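Local coordinates for protein ABC-type phosphate transport system, periplasmic component (Lactobacillus brevis, PDB 4ECF) that probably captures phosphate as the solute-binding component of the PstSACB ABC transporter and delivers it for import across the cytoplasmic membrane, at residues Thr110-Lys113 against Asp119-Ile122. Residues are numbered along the deposited sequence; the frame is centred on the assembly and turned at random.
Sequences TNWK and DQSI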
ATOM      1  N   THR A 110      -4.750  22.304  13.393  1.00 21.16           N
ATOM      2  CA  THR A 110      -4.308  22.918  12.123  1.00 20.24           C
ATOM      3  C   THR A 110      -2.858  23.444  12.132  1.00 20.14           C
ATOM      4  O   THR A 110      -2.377  23.905  11.119  1.00 19.33           O
ATOM      5  CB  THR A 110      -5.234  24.093  11.731  1.00 23.88           C
ATOM      6  OG1 THR A 110      -5.203  25.069  12.762  1.00 26.46           O
ATOM      7  CG2 THR A 110      -6.685  23.594  11.485  1.00 28.00           C
ATOM      8  N   ASN A 111      -2.194  23.402  13.282  1.00 20.10           N
ATOM      9  CA  ASN A 111      -0.811  23.828  13.433  1.00 22.09           C
ATOM     10  C   ASN A 111      -0.021  22.755  14.217  1.00 20.56           C
ATOM     11  O   ASN A 111      -0.490  22.204  15.230  1.00 19.79           O
ATOM     12  CB  ASN A 111      -0.800  25.185  14.135  1.00 22.15           C
ATOM     13  CG  ASN A 111       0.565  25.827  14.131  1.00 21.72           C
ATOM     14  OD1 ASN A 111       1.495  25.300  14.732  1.00 21.29           O
ATOM     15  ND2 ASN A 111       0.679  27.030  13.504  1.00 22.77           N
ATOM     16  N   TRP A 112       1.187  22.431  13.762  1.00 20.57           N
ATOM     17  CA  TRP A 112       1.999  21.437  14.422  1.00 19.97           C
ATOM     18  C   TRP A 112       2.351  21.771  15.871  1.00 20.50           C
ATOM     19  O   TRP A 112       2.607  20.885  16.685  1.00 19.98           O
ATOM     20  CB  TRP A 112       3.285  21.215  13.626  1.00 20.70           C
ATOM     21  CG  TRP A 112       3.030  20.477  12.354  1.00 19.34           C
ATOM     22  CD1 TRP A 112       3.000  20.980  11.066  1.00 21.01           C
ATOM     23  CD2 TRP A 112       2.721  19.068  12.237  1.00 18.62           C
ATOM     24  NE1 TRP A 112       2.698  20.005  10.167  1.00 19.05           N
ATOM     25  CE2 TRP A 112       2.522  18.817  10.807  1.00 18.05           C
ATOM     26  CE3 TRP A 112       2.592  18.030  13.128  1.00 19.29           C
ATOM     27  CZ2 TRP A 112       2.190  17.569  10.332  1.00 20.44           C
ATOM     28  CZ3 TRP A 112       2.285  16.755  12.633  1.00 19.23           C
ATOM     29  CH2 TRP A 112       2.087  16.547  11.267  1.00 20.99           C
ATOM     30  N   LYS A 113       2.313  23.043  16.248  1.00 19.55           N
ATOM     31  CA  LYS A 113       2.619  23.381  17.620  1.00 20.54           C
ATOM     32  C   LYS A 113       1.622  22.756  18.608  1.00 22.25           C
ATOM     33  O   LYS A 113       1.943  22.562  19.772  1.00 23.26           O
ATOM     34  CB  LYS A 113       2.623  24.912  17.805  1.00 20.84           C
ATOM     35  CG  LYS A 113       3.069  25.344  19.210  1.00 26.34           C
ATOM     36  CD  LYS A 113       3.125  26.856  19.342  1.00 29.72           C
ATOM     37  CE  LYS A 113       3.537  27.293  20.747  1.00 31.65           C
ATOM     38  NZ  LYS A 113       3.529  28.780  20.890  1.00 35.44           N
ATOM     39  N   ASP A 119       5.912  25.858  15.150  1.00 24.38           N
ATOM     40  CA  ASP A 119       4.790  26.740  14.807  1.00 23.09           C
ATOM     41  C   ASP A 119       4.746  26.808  13.279  1.00 21.68           C
ATOM     42  O   ASP A 119       5.499  27.555  12.627  1.00 24.60           O
ATOM     43  CB  ASP A 119       4.969  28.134  15.456  1.00 24.30           C
ATOM     44  CG  ASP A 119       3.743  28.996  15.322  1.00 25.89           C
ATOM     45  OD1 ASP A 119       2.916  28.717  14.424  1.00 25.73           O
ATOM     46  OD2 ASP A 119       3.607  29.969  16.081  1.00 26.18           O
ATOM     47  N   GLN A 120       3.867  25.991  12.694  1.00 20.51           N
ATOM     48  CA  GLN A 120       3.790  25.815  11.250  1.00 21.09           C
ATOM     49  C   GLN A 120       2.400  25.273  10.924  1.00 22.09           C
ATOM     50  O   GLN A 120       1.961  24.254  11.528  1.00 19.57           O
ATOM     51  CB  GLN A 120       4.875  24.787  10.797  1.00 23.49           C
ATOM     52  CG  GLN A 120       4.647  24.066   9.473  1.00 29.39           C
ATOM     53  CD  GLN A 120       4.908  24.950   8.261  1.00 33.55           C
ATOM     54  OE1 GLN A 120       6.015  25.453   8.114  1.00 38.26           O
ATOM     55  NE2 GLN A 120       3.890  25.137   7.377  1.00 28.55           N
ATOM     56  N   SER A 121       1.726  25.892   9.957  1.00 21.58           N
ATOM     57  CA  SER A 121       0.434  25.376   9.533  1.00 23.03           C
ATOM     58  C   SER A 121       0.603  23.991   8.916  1.00 22.41           C
ATOM     59  O   SER A 121       1.561  23.739   8.164  1.00 23.26           O
ATOM     60  CB  SER A 121      -0.233  26.347   8.551  1.00 29.08           C
ATOM     61  OG  SER A 121      -1.457  25.811   8.105  1.00 32.84           O
ATOM     62  N   ILE A 122      -0.324  23.087   9.231  1.00 21.69           N
ATOM     63  CA  ILE A 122      -0.325  21.727   8.694  1.00 19.02           C
ATOM     64  C   ILE A 122      -0.884  21.740   7.271  1.00 20.64           C
ATOM     65  O   ILE A 122      -1.868  22.459   6.999  1.00 21.21           O
ATOM     66  CB  ILE A 122      -1.162  20.790   9.569  1.00 18.50           C
ATOM     67  CG1 ILE A 122      -0.605  20.775  10.989  1.00 18.35           C
ATOM     68  CG2 ILE A 122      -1.285  19.400   8.912  1.00 19.70           C
ATOM     69  CD1 ILE A 122      -1.372  19.884  11.964  1.00 19.61           C
TER
HETATM   70  O   HOH W   1      -3.730  23.616   8.516  1.00 23.70           O
HETATM   71  O   HOH W   2       2.448  30.267  18.719  1.00 32.35           O
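N111 reaches across to the returning chain with both ends of its amide, and its OD1 closes an Asx turn by accepting the backbone N of K113 (2.8 Å), in the carbonyl plane. A second bond to this oxygen, from Q120 N (3.2 Å), comes in nearly at right angles to the C=O and above its plane, while ND2 donates to OD1 of D119 (2.9 Å) on the anti side, well out of the carboxylate plane. CG lies anti to the backbone N (chi1 -170°), which swings the amide toward the backbone N of K113. With an alanine here, K113 N and Q120 N would probably lose their common acceptor and D119 OD1 its donor. Flanking this grip, the backbones form a single antiparallel bridge, with I122 N bonded to T110 O (2.9 Å) and W112 N to Q120 O (3.0 Å). CG1 of I122 sits over one face of the five-membered ring of W112, a CH-pi contact. I104 and I170 pack on both side chains, tying this peripheral loop to helix 98-105 and strand 169-174 of the periplasmic-binding-protein fold, and W112 NE1 donates to G168 O. At the solvent side, one water spans K113 NZ and D119 OD2, accepting from the lysine at 2.8 Å.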